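Local coordinates for protein acetyltransferase PA1377 (Pseudomonas aeruginosa, PDB 2VI7) that probably acts as a GNAT-family N-acetyltransferase, moving an acetyl group from acetyl-CoA onto an amine of an acceptor molecule, at residues 22-27 and 94-99; 15-20 and 67-72; 109-114 and 121-126; 133-138 and 161-166. One frame throughout, in Å; residues are numbered along the deposited sequence. Where two conformers were deposited one is given.

Contact 1: residues 22-27 and 94-99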
# COMPACT_ATOMS: atom_id res chain seq x y z
N THR A 22 -8.73 9.35 -19.74
CA THR A 22 -10.04 9.23 -19.13
C THR A 22 -10.90 8.26 -19.94
O THR A 22 -11.61 7.43 -19.38
CB THR A 22 -10.73 10.59 -19.09
OG1 THR A 22 -9.95 11.48 -18.28
CG2 THR A 22 -12.08 10.48 -18.47
N ALA A 23 -10.83 8.38 -21.26
CA ALA A 23 -11.57 7.51 -22.15
C ALA A 23 -11.10 6.07 -21.98
O ALA A 23 -11.90 5.13 -22.03
CB ALA A 23 -11.39 7.95 -23.59
N LEU A 24 -9.79 5.90 -21.80
CA LEU A 24 -9.21 4.57 -21.62
C LEU A 24 -9.89 3.82 -20.48
O LEU A 24 -10.34 2.69 -20.64
CB LEU A 24 -7.71 4.68 -21.33
CG LEU A 24 -7.00 3.36 -21.00
CD1 LEU A 24 -6.97 2.48 -22.25
CD2 LEU A 24 -5.58 3.64 -20.49
N TYR A 25 -9.96 4.47 -19.33
CA TYR A 25 -10.57 3.88 -18.15
C TYR A 25 -12.09 3.79 -18.21
O TYR A 25 -12.70 3.08 -17.41
CB TYR A 25 -10.12 4.66 -16.91
CG TYR A 25 -8.64 4.49 -16.63
CD1 TYR A 25 -7.88 5.53 -16.08
CD2 TYR A 25 -7.99 3.28 -16.90
CE1 TYR A 25 -6.52 5.37 -15.82
CE2 TYR A 25 -6.64 3.11 -16.63
CZ TYR A 25 -5.90 4.15 -16.09
OH TYR A 25 -4.57 3.98 -15.81
N ASN A 26 -12.70 4.51 -19.15
CA ASN A 26 -14.14 4.47 -19.30
C ASN A 26 -14.57 3.19 -20.01
O ASN A 26 -15.76 2.93 -20.14
CB ASN A 26 -14.66 5.72 -20.04
CG ASN A 26 -14.86 6.92 -19.12
OD1 ASN A 26 -14.48 6.89 -17.94
ND2 ASN A 26 -15.46 7.98 -19.65
N ASP A 27 -13.61 2.41 -20.47
CA ASP A 27 -13.92 1.13 -21.10
C ASP A 27 -13.92 0.15 -19.93
O ASP A 27 -12.88 -0.12 -19.33
CB ASP A 27 -12.84 0.73 -22.12
CG ASP A 27 -13.14 -0.61 -22.80
OD1 ASP A 27 -14.01 -1.37 -22.30
OD2 ASP A 27 -12.50 -0.92 -23.83
N ALA A 94 -2.62 -1.10 -17.84
CA ALA A 94 -4.02 -0.89 -18.25
C ALA A 94 -4.03 -0.78 -19.77
O ALA A 94 -3.68 0.26 -20.31
CB ALA A 94 -4.56 0.38 -17.64
N VAL A 95 -4.45 -1.85 -20.44
CA VAL A 95 -4.44 -1.87 -21.90
C VAL A 95 -5.78 -2.11 -22.60
O VAL A 95 -6.56 -2.98 -22.20
CB VAL A 95 -3.43 -2.91 -22.41
CG1 VAL A 95 -3.31 -2.84 -23.92
CG2 VAL A 95 -2.08 -2.67 -21.78
N ALA A 96 -6.01 -1.32 -23.65
CA ALA A 96 -7.22 -1.42 -24.46
C ALA A 96 -7.12 -2.67 -25.33
O ALA A 96 -8.00 -3.53 -25.30
CB ALA A 96 -7.36 -0.18 -25.35
N TRP A 97 -6.02 -2.75 -26.09
CA TRP A 97 -5.76 -3.88 -26.98
C TRP A 97 -4.96 -4.98 -26.28
O TRP A 97 -3.77 -4.82 -26.00
CB TRP A 97 -4.98 -3.43 -28.22
CG TRP A 97 -5.59 -2.27 -28.91
CD1 TRP A 97 -6.89 -1.83 -28.81
CD2 TRP A 97 -4.94 -1.41 -29.86
NE1 TRP A 97 -7.09 -0.75 -29.64
CE2 TRP A 97 -5.91 -0.47 -30.30
CE3 TRP A 97 -3.64 -1.35 -30.38
CZ2 TRP A 97 -5.62 0.53 -31.24
CZ3 TRP A 97 -3.35 -0.35 -31.32
CH2 TRP A 97 -4.34 0.57 -31.74
N GLN A 98 -5.63 -6.09 -25.98
CA GLN A 98 -4.96 -7.20 -25.33
C GLN A 98 -4.36 -8.03 -26.47
O GLN A 98 -5.01 -8.25 -27.51
CB GLN A 98 -5.98 -8.01 -24.52
CG GLN A 98 -6.58 -7.25 -23.34
CD GLN A 98 -5.79 -7.43 -22.05
N GLY A 99 -3.10 -8.45 -26.31
CA GLY A 99 -2.45 -9.25 -27.33
C GLY A 99 -1.69 -8.46 -28.39
O GLY A 99 -0.84 -9.02 -29.08

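Contact 2: residues 15-20 and 67-72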
# COMPACT_ATOMS: atom_id res chain seq x y z
N GLU A 15 -1.15 16.96 -19.07
CA GLU A 15 -2.45 17.54 -19.35
C GLU A 15 -3.01 17.27 -20.74
O GLU A 15 -4.21 17.04 -20.91
N ARG A 16 -2.12 17.28 -21.72
CA ARG A 16 -2.50 17.03 -23.11
C ARG A 16 -3.22 15.70 -23.26
O ARG A 16 -4.06 15.54 -24.15
CB ARG A 16 -1.27 17.01 -24.01
CG ARG A 16 -0.06 17.78 -23.49
CD ARG A 16 1.22 17.17 -24.04
NE ARG A 16 0.92 16.33 -25.19
CZ ARG A 16 1.81 15.60 -25.86
NH1 ARG A 16 3.08 15.59 -25.49
NH2 ARG A 16 1.41 14.87 -26.89
N HIS A 17 -2.89 14.74 -22.40
CA HIS A 17 -3.46 13.39 -22.45
C HIS A 17 -4.69 13.08 -21.59
O HIS A 17 -5.37 12.07 -21.83
CB HIS A 17 -2.38 12.34 -22.08
CG HIS A 17 -1.15 12.40 -22.94
ND1 HIS A 17 0.06 12.86 -22.47
CD2 HIS A 17 -0.94 12.01 -24.22
CE1 HIS A 17 0.97 12.76 -23.42
NE2 HIS A 17 0.39 12.25 -24.50
N VAL A 18 -4.98 13.91 -20.59
CA VAL A 18 -6.13 13.69 -19.69
C VAL A 18 -7.42 13.23 -20.36
O VAL A 18 -8.17 12.43 -19.79
CB VAL A 18 -6.47 14.94 -18.86
CG1 VAL A 18 -7.32 14.55 -17.65
CG2 VAL A 18 -5.21 15.63 -18.42
N GLU A 19 -7.70 13.74 -21.56
CA GLU A 19 -8.93 13.36 -22.24
C GLU A 19 -8.86 11.91 -22.72
O GLU A 19 -9.79 11.13 -22.52
CB GLU A 19 -9.21 14.29 -23.43
CG GLU A 19 -10.69 14.37 -23.79
CD GLU A 19 -10.97 15.24 -25.01
OE1 GLU A 19 -10.45 16.39 -25.06
OE2 GLU A 19 -11.70 14.77 -25.92
N GLY A 20 -7.74 11.55 -23.36
CA GLY A 20 -7.57 10.20 -23.86
C GLY A 20 -7.43 9.16 -22.76
O GLY A 20 -7.91 8.03 -22.89
N GLY A 67 -2.15 9.30 -31.90
CA GLY A 67 -2.71 10.24 -30.94
C GLY A 67 -3.79 9.77 -29.97
O GLY A 67 -4.26 10.55 -29.14
N ASP A 68 -4.21 8.50 -30.06
CA ASP A 68 -5.22 7.98 -29.15
C ASP A 68 -4.57 7.19 -28.01
O ASP A 68 -3.70 6.34 -28.25
CB ASP A 68 -6.20 7.04 -29.88
CG ASP A 68 -7.06 7.76 -30.92
OD1 ASP A 68 -7.70 8.78 -30.58
OD2 ASP A 68 -7.09 7.29 -32.09
N VAL A 69 -4.97 7.47 -26.77
CA VAL A 69 -4.43 6.76 -25.62
C VAL A 69 -4.98 5.34 -25.60
O VAL A 69 -6.16 5.14 -25.30
CB VAL A 69 -4.80 7.45 -24.29
CG1 VAL A 69 -4.42 6.56 -23.12
CG2 VAL A 69 -4.08 8.79 -24.18
N ILE A 70 -4.14 4.36 -25.93
CA ILE A 70 -4.56 2.97 -25.96
C ILE A 70 -4.02 2.16 -24.79
O ILE A 70 -4.24 0.95 -24.70
CB ILE A 70 -4.10 2.28 -27.26
CG1 ILE A 70 -2.58 2.34 -27.37
CG2 ILE A 70 -4.75 2.95 -28.46
CD1 ILE A 70 -2.00 1.61 -28.56
N GLY A 71 -3.30 2.83 -23.90
CA GLY A 71 -2.74 2.13 -22.76
C GLY A 71 -2.03 3.03 -21.77
O GLY A 71 -1.66 4.16 -22.09
N SER A 72 -1.82 2.53 -20.57
CA SER A 72 -1.16 3.32 -19.55
C SER A 72 -0.61 2.44 -18.43
O SER A 72 -1.07 1.32 -18.23
CB SER A 72 -2.15 4.33 -18.98
OG SER A 72 -1.51 5.14 -18.02

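Contact 3: residues 109-114 and 121-126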
# COMPACT_ATOMS: atom_id res chain seq x y z
N GLU A 109 9.38 -0.64 -20.53
CA GLU A 109 9.90 0.71 -20.40
C GLU A 109 9.91 1.21 -18.96
O GLU A 109 10.82 1.95 -18.57
CB GLU A 109 9.10 1.67 -21.28
CG GLU A 109 9.75 3.03 -21.46
CD GLU A 109 10.75 3.05 -22.61
OE1 GLU A 109 11.06 1.96 -23.15
OE2 GLU A 109 11.21 4.15 -22.97
N LEU A 110 8.91 0.85 -18.16
CA LEU A 110 8.88 1.27 -16.76
C LEU A 110 10.01 0.57 -16.01
O LEU A 110 10.61 1.14 -15.09
CB LEU A 110 7.55 0.89 -16.09
CG LEU A 110 6.25 1.61 -16.46
CD1 LEU A 110 5.14 1.06 -15.60
CD2 LEU A 110 6.39 3.09 -16.23
N LEU A 111 10.30 -0.67 -16.40
CA LEU A 111 11.34 -1.47 -15.78
C LEU A 111 12.73 -0.96 -16.16
O LEU A 111 13.69 -1.15 -15.41
CB LEU A 111 11.18 -2.94 -16.17
CG LEU A 111 9.91 -3.58 -15.63
CD1 LEU A 111 9.83 -5.03 -16.04
CD2 LEU A 111 9.88 -3.43 -14.12
N ASP A 112 12.83 -0.34 -17.34
CA ASP A 112 14.09 0.23 -17.79
C ASP A 112 14.39 1.42 -16.87
O ASP A 112 15.53 1.60 -16.42
CB ASP A 112 13.98 0.74 -19.24
CG ASP A 112 15.24 1.48 -19.70
OD1 ASP A 112 15.12 2.59 -20.29
OD2 ASP A 112 16.35 0.96 -19.48
N ILE A 113 13.36 2.21 -16.59
CA ILE A 113 13.49 3.36 -15.71
C ILE A 113 13.82 2.91 -14.29
O ILE A 113 14.67 3.50 -13.62
CB ILE A 113 12.18 4.18 -15.66
CG1 ILE A 113 11.85 4.75 -17.04
CG2 ILE A 113 12.30 5.28 -14.61
CD1 ILE A 113 12.88 5.73 -17.57
N ALA A 114 13.14 1.86 -13.84
CA ALA A 114 13.32 1.32 -12.51
C ALA A 114 14.72 0.76 -12.33
O ALA A 114 15.38 1.01 -11.31
CB ALA A 114 12.28 0.22 -12.24
N ARG A 121 15.64 -1.87 -6.33
CA ARG A 121 15.95 -3.26 -6.06
C ARG A 121 14.69 -4.14 -6.12
O ARG A 121 14.77 -5.34 -6.34
CB ARG A 121 16.58 -3.40 -4.67
CG ARG A 121 16.96 -4.81 -4.26
CD ARG A 121 17.24 -4.83 -2.77
NE ARG A 121 17.75 -6.11 -2.26
CZ ARG A 121 19.03 -6.49 -2.34
NH1 ARG A 121 19.92 -5.70 -2.92
NH2 ARG A 121 19.41 -7.64 -1.80
N ARG A 122 13.53 -3.52 -5.93
CA ARG A 122 12.29 -4.27 -5.89
C ARG A 122 11.14 -3.52 -6.54
O ARG A 122 10.94 -2.33 -6.29
CB ARG A 122 11.96 -4.54 -4.42
CG ARG A 122 10.68 -5.27 -4.12
CD ARG A 122 10.44 -5.29 -2.62
NE ARG A 122 9.08 -5.72 -2.33
CZ ARG A 122 8.68 -6.99 -2.33
NH1 ARG A 122 9.55 -7.95 -2.59
NH2 ARG A 122 7.41 -7.29 -2.12
N VAL A 123 10.38 -4.21 -7.39
CA VAL A 123 9.22 -3.60 -8.03
C VAL A 123 8.05 -4.52 -7.68
O VAL A 123 8.15 -5.74 -7.83
CB VAL A 123 9.38 -3.51 -9.56
CG1 VAL A 123 8.18 -2.81 -10.16
CG2 VAL A 123 10.64 -2.74 -9.89
N GLU A 124 6.97 -3.91 -7.21
CA GLU A 124 5.79 -4.64 -6.76
C GLU A 124 4.53 -4.39 -7.57
O GLU A 124 4.33 -3.31 -8.12
CB GLU A 124 5.54 -4.28 -5.30
CG GLU A 124 6.82 -4.12 -4.50
CD GLU A 124 6.62 -3.35 -3.21
OE1 GLU A 124 5.82 -2.40 -3.21
OE2 GLU A 124 7.28 -3.69 -2.20
N LEU A 125 3.66 -5.39 -7.63
CA LEU A 125 2.40 -5.28 -8.35
C LEU A 125 1.41 -6.30 -7.82
O LEU A 125 1.77 -7.21 -7.07
CB LEU A 125 2.62 -5.51 -9.85
CG LEU A 125 2.95 -6.92 -10.39
CD1 LEU A 125 1.75 -7.84 -10.27
CD2 LEU A 125 3.36 -6.80 -11.84
N THR A 126 0.15 -6.14 -8.19
CA THR A 126 -0.89 -7.09 -7.80
C THR A 126 -1.64 -7.32 -9.10
O THR A 126 -1.70 -6.43 -9.94
CB THR A 126 -1.87 -6.52 -6.73
OG1 THR A 126 -2.47 -5.31 -7.21
CG2 THR A 126 -1.15 -6.26 -5.41

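Contact 4: residues 133-138 and 161-166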
# COMPACT_ATOMS: atom_id res chain seq x y z
N PRO A 133 -3.42 -13.67 -19.29
CA PRO A 133 -2.46 -12.91 -20.09
C PRO A 133 -1.58 -11.93 -19.28
O PRO A 133 -0.39 -11.81 -19.55
CB PRO A 133 -3.34 -12.21 -21.13
CG PRO A 133 -4.74 -12.31 -20.57
CD PRO A 133 -4.76 -13.64 -19.90
N ALA A 134 -2.17 -11.24 -18.30
CA ALA A 134 -1.40 -10.29 -17.50
C ALA A 134 -0.34 -11.03 -16.68
O ALA A 134 0.79 -10.58 -16.56
CB ALA A 134 -2.33 -9.51 -16.57
N LEU A 135 -0.73 -12.16 -16.11
CA LEU A 135 0.18 -12.96 -15.29
C LEU A 135 1.35 -13.42 -16.14
O LEU A 135 2.49 -13.46 -15.67
CB LEU A 135 -0.56 -14.19 -14.75
CG LEU A 135 -0.47 -14.55 -13.27
CD1 LEU A 135 -1.09 -15.94 -13.10
CD2 LEU A 135 0.96 -14.53 -12.77
N ALA A 136 1.06 -13.79 -17.38
CA ALA A 136 2.07 -14.26 -18.31
C ALA A 136 3.02 -13.11 -18.63
O ALA A 136 4.23 -13.31 -18.75
CB ALA A 136 1.42 -14.79 -19.59
N LEU A 137 2.46 -11.91 -18.77
CA LEU A 137 3.25 -10.72 -19.07
C LEU A 137 4.21 -10.37 -17.93
O LEU A 137 5.40 -10.15 -18.16
CB LEU A 137 2.32 -9.53 -19.35
CG LEU A 137 3.00 -8.17 -19.50
CD1 LEU A 137 3.90 -8.19 -20.72
CD2 LEU A 137 1.97 -7.07 -19.65
N TYR A 138 3.70 -10.33 -16.70
CA TYR A 138 4.52 -10.00 -15.55
C TYR A 138 5.58 -11.07 -15.31
O TYR A 138 6.69 -10.76 -14.92
CB TYR A 138 3.63 -9.81 -14.32
CG TYR A 138 2.54 -8.77 -14.54
CD1 TYR A 138 2.81 -7.59 -15.23
CD2 TYR A 138 1.25 -8.96 -14.05
CE1 TYR A 138 1.82 -6.63 -15.44
CE2 TYR A 138 0.24 -8.00 -14.25
CZ TYR A 138 0.54 -6.84 -14.95
OH TYR A 138 -0.44 -5.89 -15.18
N ASP A 161 -9.79 -12.27 -5.82
CA ASP A 161 -8.46 -12.38 -5.25
C ASP A 161 -7.41 -11.85 -6.22
O ASP A 161 -7.68 -11.67 -7.40
CB ASP A 161 -8.13 -13.85 -4.92
CG ASP A 161 -9.26 -14.55 -4.16
OD1 ASP A 161 -9.88 -13.92 -3.28
OD2 ASP A 161 -9.50 -15.74 -4.44
N VAL A 162 -6.21 -11.60 -5.71
CA VAL A 162 -5.12 -11.13 -6.54
C VAL A 162 -3.86 -11.83 -6.11
O VAL A 162 -3.77 -12.36 -5.01
CB VAL A 162 -4.84 -9.60 -6.41
CG1 VAL A 162 -6.09 -8.80 -6.71
CG2 VAL A 162 -4.29 -9.28 -5.02
N TYR A 163 -2.89 -11.85 -7.01
CA TYR A 163 -1.58 -12.40 -6.71
C TYR A 163 -0.71 -11.17 -6.44
O TYR A 163 -0.76 -10.19 -7.18
CB TYR A 163 -1.02 -13.17 -7.90
CG TYR A 163 -1.61 -14.54 -8.08
CD1 TYR A 163 -2.04 -14.99 -9.32
CD2 TYR A 163 -1.73 -15.40 -6.99
CE1 TYR A 163 -2.58 -16.27 -9.47
CE2 TYR A 163 -2.27 -16.68 -7.14
CZ TYR A 163 -2.70 -17.11 -8.38
OH TYR A 163 -3.25 -18.36 -8.50
N SER A 164 0.04 -11.22 -5.36
CA SER A 164 0.95 -10.14 -5.01
C SER A 164 2.28 -10.58 -5.62
O SER A 164 2.81 -11.61 -5.23
CB SER A 164 1.07 -10.03 -3.50
OG SER A 164 1.85 -8.91 -3.15
N MET A 165 2.79 -9.82 -6.58
CA MET A 165 4.05 -10.17 -7.23
C MET A 165 5.16 -9.15 -7.04
O MET A 165 4.91 -7.98 -6.77
CB MET A 165 3.83 -10.40 -8.71
CG MET A 165 2.79 -11.47 -9.03
SD MET A 165 2.57 -11.64 -10.80
CE MET A 165 3.79 -12.90 -11.15
N ALA A 166 6.39 -9.61 -7.17
CA ALA A 166 7.54 -8.74 -7.02
C ALA A 166 8.63 -9.20 -7.96
O ALA A 166 8.77 -10.39 -8.23
CB ALA A 166 8.04 -8.78 -5.58

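Contact 1: residues 22-27 and 94-99
Tyr-25 turns the rim of its ring to the methyl of Ala-94, and this is the tight part of the contact. CE2 of Tyr-25 comes to 3.6 Å from CB of Ala-94, and the methyl lies in the ring plane, so the approach is edge-on. Although the CB of Tyr-25 heads away from the strand end, CG lies anti to the carbonyl carbon (chi1 -68°), which swings the far end of the ring back to Ala-94. Leu-24 adds its two methyls: its CD2 lies 3.9 Å from the carbonyl O of Ala-94, while CD1 reaches CB of Ala-96 at 4.1 Å. That last touch already belongs to the looser half, where the strand gives way to the more exposed Trp-97, Gln-98 and Gly-99. Gln-98 and Gly-99 open a glycine-rich sequence that in GNAT enzymes forms the loop holding the acetyl-CoA pyrophosphate, probably its role here too. Backbone bonds from Ala-94 to Ser-72 and from Ala-96 to Ile-70 keep the same stretch in the sheet. Between 22-27 and 94-99 themselves every touch is van der Waals, which implies that shape and exclusion of water, rather than directional bonds, fix the helix against the strand.

Contact 2: residues 15-20 and 67-72
Val-69 lies with its whole branched side chain against bare backbone, that of Gly-20, bringing their CA atoms to 5.0 Å. CB of Val-69 is 3.5 Å from the carbonyl O of Gly-20, and both methyls continue the contact: CG1 sits 3.8 Å from that same O of Gly-20, whereas CG2 lies 3.7 Å from the carbonyl C of Gly-20. With CG1 anti to the backbone N (chi1 170°), the two methyls spread over the peptide instead of one reaching ahead of the other. On its far flank CG2 of Val-69 also nears His-17, 4.2 Å from its carbonyl O and 4.5 Å from its CB. The strand here carries a classic beta bulge, in which Ile-70 and Gly-71 together face Ala-63 of strand 58-65. Val-69 precedes that irregularity and points at Gly-20 of helix 18-25, which in the GNAT fold packs across the early antiparallel strands. His-17 and Val-69 both touch Leu-64 of the neighbouring strand, and Val-69 also meets Leu-24 one turn further along the helix. Val-18 points away from 67-72 and meets helix 42-49 through Val-42, Arg-45 and Leu-49.

Contact 3: residues 109-114 and 121-126
Val-123 turns its CG2 to Ala-114 and Leu-111, and the flat groups belong to the residues on either side of it: at the edge of the Arg-122 guanidinium, only 8° out of its plane, lies OE2 of Glu-124. The bond from NE of Arg-122 to OE2 of Glu-124 is 2.7 Å long and nearly straight (164°), a salt bridge using the anti lone pair of that oxygen. The same oxygen also meets Arg-83 NH1, while Arg-122 NH2 pairs with Glu-146; this charged network should hold the guanidinium against rotation. Just before the strand, Arg-121 forms a salt bridge with Asp-151 of the second subunit. The helix is met by a smaller, wholly apolar contact. CG2 of Val-123 comes to 4.1 Å from CB of Ala-114 and 4.4 Å from CD2 of Leu-111. Placing that methyl anti to the carbonyl carbon (chi1 -177° for its partner CG1) directs it at the helix. These touches join helix 102-117 to strand 122-128 within the beta-alpha-beta unit that starts with strand 86-95. Ile-89 of that strand and Phe-143 also touch Val-123, Phe-141 touches Leu-111, and strand 158-168 pairs antiparallel with 122-128 on the side away from strand 86-95.

Contact 4: residues 133-138 and 161-166
Leu-135 is the bump of the helix, and its two methyls fit against two residues on the helix-facing side of the strand, Tyr-163 and Met-165. CD1 of Leu-135 meets the tyrosine ring at a slant, 3.9 Å from CE1 of Tyr-163. The other branch drops onto the end of the methionine: CD2 of Leu-135 is 3.6 Å from CE and 3.9 Å from SD of Met-165, the two side chains crossing at about a right angle. The fork sits there at the cost of an unusual first torsion (chi1 -131°), away from the staggered positions. Met-165, bent at its last torsion (chi3 90°), fills the hollow between Leu-135 and Tyr-138, with SD 4.1 Å from CB of Tyr-138. Helix 133-138 and strand 161-166 run almost parallel, 18° apart, and their axes come no closer than 11.0 Å, a gap spanned by these long side chains. Tyr-138 also lies under the carbonyl O of Ala-134, 3.0 Å above its ring plane toward the rim, and its OH bonds to the backbone N of Val-93 on strand 86-95. A sulfate lies about 4 Å from the side chain of Met-165, though it probably comes from the crystallisation liquor. The interface itself is carbon and thioether sulfur, so it implies adhesion by fit and dispersion, while the polar demand of Tyr-138 is met elsewhere.

Overall arrangement
The four contacts attach helices to one mixed sheet and fall into two pairs. Contacts 1 and 2, centres 10 Å apart, share helix 18-25 and use the neighbouring strands 86-95 and 68-77; their segments alternate along the chain. Contacts 3 and 4 follow in series, centres 13 Å apart, on the adjacent antiparallel strands 122-128 and 158-168, where Leu-125 O probably bonds to Met-165 N at 2.8 Å. The centre of contact 2 lies about 22 Å from that of contact 3 and about 25 Å from that of contact 4, across the chain's centre. Strands 86-95 and 122-128, parallel neighbours, connect the halves; GNAT proteins receive acetyl-CoA between the corresponding strands, probably so here.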